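Local coordinates for beta-galactosidase/beta-glucuronidase (Faecalibacterium prausnitzii L2-6, PDB 6MVF), which binds flavin mononucleotide and, as a family 2 glycoside hydrolase, probably hydrolyses beta-glucuronides, at residues 52-57 against 136-141; 146-149 against 154-157; 159-164 against 301-306; 305-310 against 549-554; 334-339 against 359-364. All blocks are in the same frame, centred on the assembly; numbering follows the deposited sequence.

Contact 1: residues 52-57 against 136-141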
# COMPACT_ATOMS: atom_id res chain seq x y z
N HIS A 52 2.71 -25.77 2.64
CA HIS A 52 3.29 -26.58 3.70
C HIS A 52 3.95 -27.84 3.17
O HIS A 52 3.45 -28.48 2.24
CB HIS A 52 2.22 -26.96 4.73
CG HIS A 52 2.76 -27.81 5.84
ND1 HIS A 52 2.71 -29.19 5.81
CD2 HIS A 52 3.42 -27.48 6.97
CE1 HIS A 52 3.30 -29.66 6.89
NE2 HIS A 52 3.74 -28.65 7.61
N THR A 53 5.07 -28.18 3.77
CA THR A 53 5.64 -29.51 3.63
C THR A 53 6.11 -29.97 5.00
O THR A 53 6.63 -29.17 5.78
CB THR A 53 6.81 -29.55 2.65
OG1 THR A 53 7.41 -30.85 2.71
CG2 THR A 53 7.85 -28.47 2.99
N TRP A 54 5.94 -31.25 5.28
CA TRP A 54 6.50 -31.78 6.52
C TRP A 54 8.01 -32.04 6.41
O TRP A 54 8.63 -32.37 7.43
CB TRP A 54 5.73 -33.05 6.96
CG TRP A 54 5.80 -34.22 5.99
CD1 TRP A 54 6.85 -35.09 5.79
CD2 TRP A 54 4.76 -34.64 5.08
NE1 TRP A 54 6.54 -36.01 4.81
CE2 TRP A 54 5.26 -35.76 4.36
CE3 TRP A 54 3.47 -34.18 4.81
CZ2 TRP A 54 4.51 -36.43 3.40
CZ3 TRP A 54 2.71 -34.84 3.85
CH2 TRP A 54 3.24 -35.96 3.15
N ASN A 55 8.62 -31.87 5.23
CA ASN A 55 10.05 -32.07 5.05
C ASN A 55 10.83 -30.75 5.03
O ASN A 55 11.99 -30.74 4.60
CB ASN A 55 10.34 -32.86 3.76
CG ASN A 55 9.73 -34.25 3.77
OD1 ASN A 55 9.04 -34.66 2.81
ND2 ASN A 55 9.96 -34.99 4.84
N ALA A 56 10.23 -29.65 5.50
CA ALA A 56 10.86 -28.34 5.36
C ALA A 56 12.19 -28.27 6.08
O ALA A 56 13.07 -27.50 5.67
CB ALA A 56 9.93 -27.26 5.91
N VAL A 57 12.37 -29.02 7.15
CA VAL A 57 13.63 -29.05 7.88
C VAL A 57 14.39 -30.36 7.62
O VAL A 57 15.55 -30.32 7.21
CB VAL A 57 13.41 -28.81 9.39
CG1 VAL A 57 14.73 -28.89 10.14
CG2 VAL A 57 12.76 -27.45 9.58
N ILE A 136 -7.44 -34.23 2.62
CA ILE A 136 -6.48 -34.53 1.56
C ILE A 136 -5.39 -35.43 2.13
O ILE A 136 -4.54 -34.99 2.92
CB ILE A 136 -5.87 -33.26 0.95
CG1 ILE A 136 -6.96 -32.29 0.50
CG2 ILE A 136 -4.96 -33.64 -0.23
CD1 ILE A 136 -6.49 -30.84 0.33
N GLU A 137 -5.40 -36.70 1.72
CA GLU A 137 -4.32 -37.62 2.03
C GLU A 137 -3.21 -37.43 1.02
O GLU A 137 -3.46 -37.49 -0.19
CB GLU A 137 -4.82 -39.07 1.99
CG GLU A 137 -5.55 -39.53 3.23
CD GLU A 137 -5.93 -41.01 3.19
OE1 GLU A 137 -7.09 -41.32 3.58
OE2 GLU A 137 -5.08 -41.85 2.77
N VAL A 138 -1.99 -37.21 1.51
CA VAL A 138 -0.83 -36.96 0.67
C VAL A 138 0.27 -37.93 1.06
O VAL A 138 0.57 -38.10 2.25
CB VAL A 138 -0.34 -35.51 0.82
CG1 VAL A 138 0.88 -35.25 -0.08
CG2 VAL A 138 -1.45 -34.55 0.51
N SER A 139 0.90 -38.56 0.08
CA SER A 139 1.99 -39.48 0.32
C SER A 139 3.18 -39.12 -0.57
O SER A 139 3.02 -38.98 -1.79
CB SER A 139 1.57 -40.92 0.05
OG SER A 139 2.71 -41.77 0.13
N ASN A 140 4.36 -38.98 0.04
CA ASN A 140 5.59 -38.84 -0.73
C ASN A 140 6.43 -40.12 -0.74
O ASN A 140 7.65 -40.08 -0.93
CB ASN A 140 6.40 -37.64 -0.24
CG ASN A 140 7.00 -37.85 1.14
OD1 ASN A 140 6.50 -38.63 1.95
ND2 ASN A 140 8.09 -37.13 1.41
N GLU A 141 5.78 -41.27 -0.54
CA GLU A 141 6.44 -42.57 -0.65
C GLU A 141 6.55 -43.00 -2.10
O GLU A 141 5.73 -42.61 -2.95
CB GLU A 141 5.66 -43.62 0.15
CG GLU A 141 5.89 -43.55 1.66
CD GLU A 141 4.85 -44.33 2.48
OE1 GLU A 141 3.62 -44.09 2.35
OE2 GLU A 141 5.30 -45.19 3.28

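Contact 2: residues 146-149 against 154-157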
# COMPACT_ATOMS: atom_id res chain seq x y z
N MET A 146 5.65 -44.32 -9.82
CA MET A 146 5.96 -42.94 -9.44
C MET A 146 7.24 -42.43 -10.08
O MET A 146 8.26 -43.13 -10.12
CB MET A 146 6.08 -42.83 -7.92
CG MET A 146 6.37 -41.42 -7.42
SD MET A 146 5.07 -40.24 -7.87
CE MET A 146 3.67 -40.98 -7.01
N TYR A 147 7.19 -41.20 -10.58
CA TYR A 147 8.36 -40.36 -10.80
C TYR A 147 8.15 -39.04 -10.08
O TYR A 147 7.02 -38.54 -10.02
CB TYR A 147 8.59 -40.06 -12.27
CG TYR A 147 8.94 -41.25 -13.11
CD1 TYR A 147 10.26 -41.58 -13.34
CD2 TYR A 147 7.94 -42.02 -13.72
CE1 TYR A 147 10.60 -42.64 -14.13
CE2 TYR A 147 8.26 -43.08 -14.51
CZ TYR A 147 9.61 -43.39 -14.72
OH TYR A 147 9.98 -44.45 -15.51
N PRO A 148 9.22 -38.44 -9.52
CA PRO A 148 10.61 -38.92 -9.44
C PRO A 148 10.80 -40.06 -8.45
O PRO A 148 10.02 -40.19 -7.51
CB PRO A 148 11.40 -37.68 -8.98
CG PRO A 148 10.40 -36.87 -8.19
CD PRO A 148 9.06 -37.11 -8.89
N ALA A 149 11.83 -40.87 -8.64
CA ALA A 149 12.10 -41.96 -7.71
C ALA A 149 13.57 -42.00 -7.34
O ALA A 149 13.92 -42.31 -6.19
CB ALA A 149 11.65 -43.29 -8.29
N THR A 154 15.62 -33.60 -2.70
CA THR A 154 14.60 -34.07 -1.77
C THR A 154 13.19 -34.00 -2.36
O THR A 154 12.82 -33.03 -3.03
CB THR A 154 14.71 -33.24 -0.49
OG1 THR A 154 16.04 -33.32 0.01
CG2 THR A 154 13.74 -33.72 0.58
N PHE A 155 12.40 -35.05 -2.10
CA PHE A 155 11.00 -35.11 -2.50
C PHE A 155 10.16 -34.62 -1.33
O PHE A 155 9.54 -35.40 -0.60
CB PHE A 155 10.58 -36.53 -2.88
CG PHE A 155 11.47 -37.20 -3.87
CD1 PHE A 155 12.32 -36.46 -4.69
CD2 PHE A 155 11.44 -38.56 -4.00
CE1 PHE A 155 13.14 -37.10 -5.60
CE2 PHE A 155 12.25 -39.20 -4.90
CZ PHE A 155 13.10 -38.47 -5.71
N TYR A 156 10.14 -33.31 -1.15
CA TYR A 156 9.37 -32.70 -0.06
C TYR A 156 7.90 -33.10 -0.17
O TYR A 156 7.27 -32.90 -1.21
CB TYR A 156 9.50 -31.18 -0.13
CG TYR A 156 10.91 -30.65 -0.07
CD1 TYR A 156 11.59 -30.52 1.14
CD2 TYR A 156 11.56 -30.23 -1.24
CE1 TYR A 156 12.88 -30.02 1.19
CE2 TYR A 156 12.85 -29.72 -1.20
CZ TYR A 156 13.50 -29.61 0.02
OH TYR A 156 14.76 -29.09 0.06
N GLY A 157 7.36 -33.68 0.91
CA GLY A 157 5.98 -34.12 0.89
C GLY A 157 5.02 -33.01 1.30
O GLY A 157 5.38 -32.10 2.03

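Contact 3: residues 159-164 against 301-306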
# COMPACT_ATOMS: atom_id res chain seq x y z
N LEU A 159 1.37 -30.33 0.85
CA LEU A 159 0.62 -29.36 0.06
C LEU A 159 1.43 -28.06 -0.00
O LEU A 159 1.12 -27.07 0.67
CB LEU A 159 -0.75 -29.14 0.68
CG LEU A 159 -1.74 -30.29 0.66
CD1 LEU A 159 -2.99 -29.88 1.43
CD2 LEU A 159 -2.08 -30.63 -0.79
N TYR A 160 2.48 -28.06 -0.82
CA TYR A 160 3.50 -27.03 -0.69
C TYR A 160 3.20 -25.79 -1.54
O TYR A 160 4.04 -24.88 -1.61
CB TYR A 160 4.88 -27.62 -1.01
CG TYR A 160 5.01 -28.09 -2.42
CD1 TYR A 160 4.64 -29.37 -2.79
CD2 TYR A 160 5.49 -27.23 -3.41
CE1 TYR A 160 4.76 -29.79 -4.12
CE2 TYR A 160 5.62 -27.62 -4.72
CZ TYR A 160 5.26 -28.90 -5.08
OH TYR A 160 5.39 -29.27 -6.41
N ARG A 161 2.02 -25.72 -2.17
CA ARG A 161 1.59 -24.57 -2.96
C ARG A 161 0.24 -24.00 -2.56
O ARG A 161 -0.14 -22.94 -3.07
CB ARG A 161 1.53 -24.92 -4.46
CG ARG A 161 2.88 -25.17 -5.11
CD ARG A 161 2.78 -25.32 -6.63
NE ARG A 161 4.09 -25.66 -7.14
CZ ARG A 161 4.33 -26.39 -8.23
NH1 ARG A 161 3.33 -26.86 -8.96
NH2 ARG A 161 5.59 -26.64 -8.57
N GLY A 162 -0.50 -24.67 -1.67
CA GLY A 162 -1.81 -24.22 -1.23
C GLY A 162 -2.92 -24.85 -2.04
O GLY A 162 -2.70 -25.63 -2.97
N VAL A 163 -4.15 -24.48 -1.66
CA VAL A 163 -5.39 -25.11 -2.12
C VAL A 163 -6.45 -24.02 -2.29
O VAL A 163 -6.51 -23.07 -1.50
CB VAL A 163 -5.87 -26.20 -1.12
CG1 VAL A 163 -7.24 -26.74 -1.50
CG2 VAL A 163 -4.86 -27.35 -1.03
N ASN A 164 -7.31 -24.17 -3.31
CA ASN A 164 -8.31 -23.17 -3.64
C ASN A 164 -9.69 -23.80 -3.77
O ASN A 164 -9.83 -24.95 -4.20
CB ASN A 164 -8.03 -22.46 -4.97
CG ASN A 164 -6.89 -21.47 -4.88
OD1 ASN A 164 -6.82 -20.68 -3.94
ND2 ASN A 164 -6.00 -21.51 -5.86
N ARG A 301 17.37 -23.75 -11.73
CA ARG A 301 16.81 -23.29 -10.47
C ARG A 301 15.91 -24.36 -9.91
O ARG A 301 14.96 -24.78 -10.58
CB ARG A 301 16.04 -21.97 -10.67
CG ARG A 301 15.45 -21.33 -9.41
CD ARG A 301 13.92 -21.43 -9.35
NE ARG A 301 13.39 -20.86 -8.11
CZ ARG A 301 12.11 -20.86 -7.76
NH1 ARG A 301 11.18 -21.41 -8.54
NH2 ARG A 301 11.73 -20.28 -6.62
N HIS A 302 16.19 -24.82 -8.69
CA HIS A 302 15.30 -25.70 -7.93
C HIS A 302 14.32 -24.85 -7.11
O HIS A 302 14.48 -23.63 -6.99
CB HIS A 302 16.12 -26.63 -7.04
CG HIS A 302 16.35 -27.98 -7.63
ND1 HIS A 302 15.31 -28.80 -8.01
CD2 HIS A 302 17.49 -28.67 -7.87
CE1 HIS A 302 15.80 -29.93 -8.48
NE2 HIS A 302 17.12 -29.88 -8.40
N GLN A 303 13.27 -25.49 -6.55
CA GLN A 303 12.16 -24.75 -5.95
C GLN A 303 12.15 -24.74 -4.41
O GLN A 303 11.09 -24.67 -3.78
CB GLN A 303 10.83 -25.26 -6.50
CG GLN A 303 10.38 -26.58 -5.97
CD GLN A 303 9.02 -27.01 -6.53
OE1 GLN A 303 8.30 -26.21 -7.11
NE2 GLN A 303 8.68 -28.28 -6.34
N ASP A 304 13.31 -24.76 -3.76
CA ASP A 304 13.35 -24.83 -2.31
C ASP A 304 14.12 -23.64 -1.75
O ASP A 304 14.79 -22.90 -2.47
CB ASP A 304 13.94 -26.17 -1.84
CG ASP A 304 15.39 -26.42 -2.31
OD1 ASP A 304 15.94 -25.63 -3.11
OD2 ASP A 304 15.98 -27.43 -1.87
N LYS A 305 14.02 -23.46 -0.43
CA LYS A 305 14.69 -22.35 0.25
C LYS A 305 14.96 -22.76 1.69
O LYS A 305 14.23 -23.58 2.25
CB LYS A 305 13.84 -21.09 0.20
CG LYS A 305 14.58 -19.80 0.39
CD LYS A 305 13.63 -18.62 0.10
CE LYS A 305 14.30 -17.30 0.38
NZ LYS A 305 13.51 -16.14 -0.11
N LEU A 306 16.00 -22.17 2.29
CA LEU A 306 16.52 -22.58 3.60
C LEU A 306 15.44 -22.78 4.66
O LEU A 306 14.82 -21.82 5.11
CB LEU A 306 17.55 -21.58 4.12
CG LEU A 306 18.25 -22.04 5.42
CD1 LEU A 306 19.10 -23.26 5.16
CD2 LEU A 306 19.12 -20.94 6.01
O HOH W 1 6.44 -24.05 -6.02

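Contact 4: residues 305-310 against 549-554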
# COMPACT_ATOMS: atom_id res chain seq x y z
N LYS A 305 14.02 -23.46 -0.43
CA LYS A 305 14.69 -22.35 0.25
C LYS A 305 14.96 -22.76 1.69
O LYS A 305 14.23 -23.58 2.25
CB LYS A 305 13.84 -21.09 0.20
CG LYS A 305 14.58 -19.80 0.39
CD LYS A 305 13.63 -18.62 0.10
CE LYS A 305 14.30 -17.30 0.38
NZ LYS A 305 13.51 -16.14 -0.11
N LEU A 306 16.00 -22.17 2.29
CA LEU A 306 16.52 -22.58 3.60
C LEU A 306 15.44 -22.78 4.66
O LEU A 306 14.82 -21.82 5.11
CB LEU A 306 17.55 -21.58 4.12
CG LEU A 306 18.25 -22.04 5.42
CD1 LEU A 306 19.10 -23.26 5.16
CD2 LEU A 306 19.12 -20.94 6.01
N TYR A 307 15.24 -24.05 5.05
CA TYR A 307 14.30 -24.52 6.07
C TYR A 307 12.85 -24.14 5.77
O TYR A 307 12.01 -24.13 6.67
CB TYR A 307 14.70 -24.06 7.48
CG TYR A 307 16.10 -24.52 7.81
CD1 TYR A 307 16.49 -25.83 7.57
CD2 TYR A 307 17.06 -23.62 8.28
CE1 TYR A 307 17.77 -26.25 7.84
CE2 TYR A 307 18.34 -24.03 8.56
CZ TYR A 307 18.70 -25.35 8.33
OH TYR A 307 20.00 -25.77 8.60
N LYS A 308 12.53 -23.89 4.51
CA LYS A 308 11.15 -23.82 4.07
C LYS A 308 10.76 -25.03 3.24
O LYS A 308 9.60 -25.10 2.80
CB LYS A 308 10.90 -22.57 3.22
CG LYS A 308 10.78 -21.29 3.95
CD LYS A 308 10.62 -20.21 2.91
CE LYS A 308 10.35 -18.87 3.55
NZ LYS A 308 9.43 -18.07 2.69
N GLY A 309 11.70 -25.94 2.97
CA GLY A 309 11.45 -26.98 1.98
C GLY A 309 11.16 -26.35 0.63
O GLY A 309 11.79 -25.36 0.24
N ASN A 310 10.17 -26.90 -0.07
CA ASN A 310 9.67 -26.32 -1.31
C ASN A 310 8.39 -25.48 -1.09
O ASN A 310 7.67 -25.18 -2.05
CB ASN A 310 9.42 -27.42 -2.34
CG ASN A 310 8.47 -28.48 -1.84
OD1 ASN A 310 7.94 -28.39 -0.72
ND2 ASN A 310 8.23 -29.50 -2.66
N LYS A 549 26.39 -31.59 5.36
CA LYS A 549 25.41 -32.62 5.10
C LYS A 549 24.12 -32.00 4.58
O LYS A 549 23.76 -30.88 4.96
CB LYS A 549 25.11 -33.44 6.36
CG LYS A 549 26.28 -34.22 6.88
CD LYS A 549 26.19 -34.35 8.38
CE LYS A 549 26.76 -35.66 8.84
NZ LYS A 549 26.00 -36.75 8.19
N GLY A 550 23.42 -32.73 3.71
CA GLY A 550 22.08 -32.38 3.27
C GLY A 550 21.96 -31.48 2.06
O GLY A 550 20.84 -31.04 1.74
N ARG A 551 23.05 -31.21 1.34
CA ARG A 551 23.04 -30.11 0.39
C ARG A 551 23.79 -30.45 -0.88
O ARG A 551 24.82 -31.12 -0.85
CB ARG A 551 23.67 -28.83 0.99
CG ARG A 551 23.10 -28.41 2.33
CD ARG A 551 21.71 -27.87 2.18
NE ARG A 551 21.13 -27.61 3.49
CZ ARG A 551 21.42 -26.57 4.27
NH1 ARG A 551 22.30 -25.66 3.87
NH2 ARG A 551 20.84 -26.45 5.45
N ASN A 552 23.27 -29.95 -2.00
CA ASN A 552 24.10 -29.68 -3.16
C ASN A 552 24.56 -28.22 -3.08
O ASN A 552 23.74 -27.31 -3.00
CB ASN A 552 23.31 -29.95 -4.44
CG ASN A 552 24.18 -29.88 -5.69
OD1 ASN A 552 24.73 -28.84 -6.01
ND2 ASN A 552 24.28 -31.00 -6.41
N ASN A 553 25.88 -28.02 -3.05
CA ASN A 553 26.46 -26.69 -2.87
C ASN A 553 27.16 -26.20 -4.14
O ASN A 553 28.18 -25.51 -4.08
CB ASN A 553 27.41 -26.67 -1.68
CG ASN A 553 26.67 -26.69 -0.34
OD1 ASN A 553 25.80 -25.85 -0.06
ND2 ASN A 553 27.02 -27.66 0.50
N LYS A 554 26.59 -26.52 -5.30
CA LYS A 554 27.07 -26.04 -6.58
C LYS A 554 26.44 -24.70 -6.96
O LYS A 554 26.53 -24.30 -8.14
CB LYS A 554 26.82 -27.08 -7.68
CG LYS A 554 27.43 -28.44 -7.40
CD LYS A 554 27.66 -29.26 -8.68
CE LYS A 554 28.18 -30.68 -8.35
NZ LYS A 554 27.12 -31.54 -7.71

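Contact 5: residues 334-339 against 359-364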
# COMPACT_ATOMS: atom_id res chain seq x y z
N LEU A 334 14.20 -24.82 -15.72
CA LEU A 334 13.38 -25.04 -14.53
C LEU A 334 13.29 -26.53 -14.22
O LEU A 334 12.25 -27.19 -14.35
CB LEU A 334 12.01 -24.40 -14.72
CG LEU A 334 12.16 -22.91 -14.43
CD1 LEU A 334 10.84 -22.18 -14.55
CD2 LEU A 334 12.77 -22.71 -13.03
N ALA A 335 14.42 -27.08 -13.78
CA ALA A 335 14.51 -28.50 -13.48
C ALA A 335 13.93 -28.77 -12.09
O ALA A 335 13.82 -27.87 -11.27
CB ALA A 335 15.97 -28.95 -13.59
N HIS A 336 13.52 -30.02 -11.83
CA HIS A 336 13.42 -31.14 -12.78
C HIS A 336 11.95 -31.53 -12.90
O HIS A 336 11.63 -32.71 -12.99
CB HIS A 336 14.19 -32.39 -12.32
CG HIS A 336 15.68 -32.32 -12.47
ND1 HIS A 336 16.31 -32.27 -13.69
CD2 HIS A 336 16.66 -32.36 -11.54
CE1 HIS A 336 17.62 -32.25 -13.51
NE2 HIS A 336 17.86 -32.30 -12.21
N TYR A 337 11.07 -30.55 -12.88
CA TYR A 337 9.65 -30.80 -12.69
C TYR A 337 8.92 -29.52 -13.06
O TYR A 337 9.54 -28.53 -13.45
CB TYR A 337 9.36 -31.23 -11.25
CG TYR A 337 10.24 -30.47 -10.28
CD1 TYR A 337 9.96 -29.14 -9.96
CD2 TYR A 337 11.35 -31.06 -9.72
CE1 TYR A 337 10.77 -28.43 -9.09
CE2 TYR A 337 12.18 -30.36 -8.85
CZ TYR A 337 11.89 -29.04 -8.53
OH TYR A 337 12.70 -28.33 -7.66
N GLN A 338 7.60 -29.56 -12.97
CA GLN A 338 6.81 -28.35 -13.20
C GLN A 338 6.98 -27.41 -12.01
O GLN A 338 6.95 -27.84 -10.85
CB GLN A 338 5.35 -28.73 -13.40
CG GLN A 338 4.40 -27.58 -13.45
CD GLN A 338 3.03 -28.02 -13.91
OE1 GLN A 338 2.91 -28.99 -14.66
NE2 GLN A 338 2.00 -27.33 -13.46
N HIS A 339 7.22 -26.13 -12.29
CA HIS A 339 7.40 -25.17 -11.21
C HIS A 339 6.07 -24.45 -10.90
O HIS A 339 5.00 -24.79 -11.41
CB HIS A 339 8.51 -24.18 -11.56
CG HIS A 339 9.89 -24.69 -11.23
ND1 HIS A 339 10.72 -24.06 -10.33
CD2 HIS A 339 10.57 -25.77 -11.68
CE1 HIS A 339 11.86 -24.73 -10.25
NE2 HIS A 339 11.79 -25.77 -11.06
N PRO A 359 9.56 -34.76 -14.29
CA PRO A 359 10.59 -35.49 -13.53
C PRO A 359 10.80 -36.93 -13.99
O PRO A 359 10.91 -37.84 -13.17
CB PRO A 359 10.06 -35.45 -12.10
CG PRO A 359 8.58 -35.41 -12.28
CD PRO A 359 8.31 -34.63 -13.54
N PHE A 360 10.86 -37.15 -15.30
CA PHE A 360 11.25 -38.43 -15.89
C PHE A 360 12.78 -38.54 -15.80
O PHE A 360 13.52 -38.20 -16.73
CB PHE A 360 10.74 -38.49 -17.33
CG PHE A 360 10.88 -39.83 -17.98
CD1 PHE A 360 11.10 -40.98 -17.22
CD2 PHE A 360 10.82 -39.94 -19.38
CE1 PHE A 360 11.23 -42.21 -17.84
CE2 PHE A 360 10.95 -41.16 -20.01
CZ PHE A 360 11.16 -42.30 -19.25
N ILE A 361 13.26 -39.00 -14.64
CA ILE A 361 14.65 -38.77 -14.26
C ILE A 361 15.35 -40.07 -13.87
O ILE A 361 14.78 -40.91 -13.15
CB ILE A 361 14.72 -37.74 -13.10
CG1 ILE A 361 16.17 -37.40 -12.75
CG2 ILE A 361 13.96 -38.22 -11.89
CD1 ILE A 361 16.34 -35.97 -12.23
N SER A 362 16.58 -40.24 -14.36
CA SER A 362 17.60 -41.16 -13.86
C SER A 362 17.40 -42.62 -14.25
O SER A 362 18.29 -43.21 -14.87
CB SER A 362 17.70 -41.10 -12.34
OG SER A 362 18.57 -40.07 -11.92
N VAL A 363 16.27 -43.21 -13.86
CA VAL A 363 16.06 -44.66 -13.87
C VAL A 363 14.71 -44.94 -14.49
O VAL A 363 13.67 -44.62 -13.90
CB VAL A 363 16.12 -45.26 -12.46
CG1 VAL A 363 15.67 -46.72 -12.50
CG2 VAL A 363 17.52 -45.12 -11.85
N PHE A 364 14.71 -45.56 -15.66
CA PHE A 364 13.45 -45.92 -16.30
C PHE A 364 12.78 -47.04 -15.51
O PHE A 364 13.42 -48.03 -15.14
CB PHE A 364 13.68 -46.35 -17.74
CG PHE A 364 12.44 -46.83 -18.42
CD1 PHE A 364 11.51 -45.92 -18.91
CD2 PHE A 364 12.19 -48.19 -18.56
CE1 PHE A 364 10.36 -46.35 -19.54
CE2 PHE A 364 11.04 -48.63 -19.19
CZ PHE A 364 10.12 -47.71 -19.67

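Contact 1: residues 52-57 against 136-141
W54 reaches across to V138 and N140, and N55 meets the same N140. The tight part lies round the indole. N140 OD1 sits at the ring edge, in its plane, 3.3 Å from W54 CZ2. The N140 amide stands nearly square to the ring, with the planes 89° apart. W54 CH2 lies 3.5 Å from V138 O and 4.1 Å from V138 CG1. W54 CG stands between the backbone N and the carbonyl carbon (chi1 62°), which turns the ring toward the strand. The indole N-H is fixed separately: W54 NE1 bonds L67 O, while N140 OD1 takes the T69 backbone N. N55 OD1 comes within 3.0 Å of N140 ND2, but the angle is too poor for a bond. Instead, N55 OD1 accepts from G157 N, and N140 ND2 donates to F155 O. The looser side begins at S139, which sets off away from the 52-57 loop and is partly exposed. An ST turn, with N55 N bonded to T53 OG1 at 3.0 Å, shapes the loop inside a type I turn from T53 to A56. A connecting loop folded against the end of strand 131-139 in this way belongs to the antiparallel beta sandwich of the family 2 sugar-binding domain.

Contact 2: residues 146-149 against 154-157
F155, whose ring packs on P148, is gripped at both polar atoms of its backbone: F155 O accepts from N140 ND2, and F155 N is paired with Y66 OH. Just before it, T154 OG1 bonds both G59 O and A541 N. These bonds hold residues 154-157 while the F155 side chain reaches back to 146-149. The contact itself is a CH-pi interaction. P148 CG lies over one face of the phenyl ring, 4.0 Å from its centroid and 19° off the normal. It is shifted toward the rim on the CE1 side. P148 CB adds an apolar contact of 3.8 Å to F155 CZ. Peptide groups complete the surroundings. P148 O is 3.6 Å from F155 CE2, and A149 O lies at the ring edge near its plane, 3.8 Å from F155 CE2. A chi1 of -51° carries the F155 ring out to the proline. The peptide bond before P148 is cis. F153, just before 154-157 in the same loop, meets the F155 ring edge to face. With an alanine in place of F155, P148 CG would probably lose the face it rests on and CB its apolar neighbour, opening a gap between the two parts of the loop. No hydrogen bond crosses this contact. Cohesion therefore depends on dispersion and on aromatic C-H groups lying close to carbonyl oxygens, in a largely buried part of the sugar-binding domain.

Contact 3: residues 159-164 against 301-306
Q303 bonds R161, and more weakly Y160, where the beta sandwich of the sugar-binding domain meets the TIM barrel. Q303 sits in the loop after the first barrel strand, 292-300. With chi1 at 75° and an extended chain beyond CG, the side chain carries its amide across to the other domain. Q303 has the most surface buried here, followed by Y160 and R161. The two ends of the amide do different work. Q303 OE1 accepts from R161 NH2 at 3.1 Å, with an N-H...O angle of 158°. The donor lies in the carbonyl plane, on a lone pair, and OE1 lies at the edge of the guanidinium. The amide and guanidinium planes are 73° apart. A water gives this oxygen a second grip: it accepts from R161 NE at 3.1 Å and donates to Q303 OE1 at 3.1 Å. The other end is held more lightly. Q303 NE2 donates a weak bond of 3.4 Å to Y160 OH. That hydroxyl has a better partner in G115 O. R161 is also braced from outside, with NH2 bonded to Q338 O and NH1 to F116 O. Its guanidinium is thus held by several acceptors and is probably well fixed in rotation. Over one of its faces, toward the rim, lies Y160 OH, 3.4 Å above the plane.

Contact 4: residues 305-310 against 549-554
R551 NH2 is the atom of 549-554 that L306 and Y307 both approach. Y307 OH lies at the edge of the guanidinium, 3.3 Å from R551 NH2. The tyrosine ring and the guanidinium planes are 71° apart. L306 CD1 is 3.6 Å from R551 NH2, and the same methyl rests over one face of the Y307 ring, toward its rim. The R551 chain bends at chi2 (-71°), which swings the guanidinium toward the loop. The next shell comes partly from another chain. E265 of the second subunit forms a salt bridge to R551 NH2 through OE1 and a hydrogen bond to Y307 OH through OE2. Within the chain, R551 NE bonds M60 O. Farther out, a classic beta bulge shapes the 305-310 loop: K308 N bonds K305 O at 2.8 Å, and K305 N bonds G309 O at 3.0 Å. At a subunit interface, the contact joins the loop after the first TIM-barrel strand to a small antiparallel strand pair in the connection after the last, 529-532.

Contact 5: residues 334-339 against 359-364
The H336 imidazole is sandwiched between two methyl groups. I361 CD1 lies over the centre of one face, 3.7 Å from the ring centroid and 13° off the normal. A335 CB lies over the opposite face, toward the rim. W533 also meets this ring. With chi1 at -75° the H336 ring swings to the side of its own backbone N, and H336 ND1 is hydrogen-bonded to E357 OE2, which fixes the turn of the ring. The Y337 ring has A335 O over one face, and its hydroxyl bonds H302 ND1. The H339 ring has L334 CD2 over the centre of one face. The two loops follow the second and third strands of the TIM barrel, 331-334 and 353-357. They lie at the C-terminal ends of the strands, the end that carries the active site in such barrels. With an alanine in place of H336, E357 OE2 is likely to lose a hydrogen-bond partner and I361 CD1 the face it packs on. The CA atoms come closest at Y337 and P359, where Y337 CB is 4.2 Å from P359 CD. The peptide bond before H336 is cis. H339 NE2 bonds A335 O at 2.9 Å and 173°, from above the carbonyl plane. P359 lies about 12 Å, between side chains, from K379, which binds FMN.

How the contacts relate
Contacts 1 and 2 lie in the sugar-binding domain, their centres about 10 Å apart, and T53 and N55 of contact 1 meet G157 of contact 2. Contact 3 links this domain to the TIM barrel. I136 of contact 1 packs on L159 and V163 of contact 3, on or just before consecutive strands of the two sheets. K305 and L306 are shared with contact 4. Contacts 4 and 5 belong to the barrel, with contact 5 nested in the chain loop that contact 4 closes. Their centres are about 18 Å apart, and they do not touch. Contact 5 instead meets contact 2 through P359 and P148, and contact 3 through H302 and Y337. Contact 3, and the touches of contact 2 with contact 5, join the sandwich to loops at one end of the barrel.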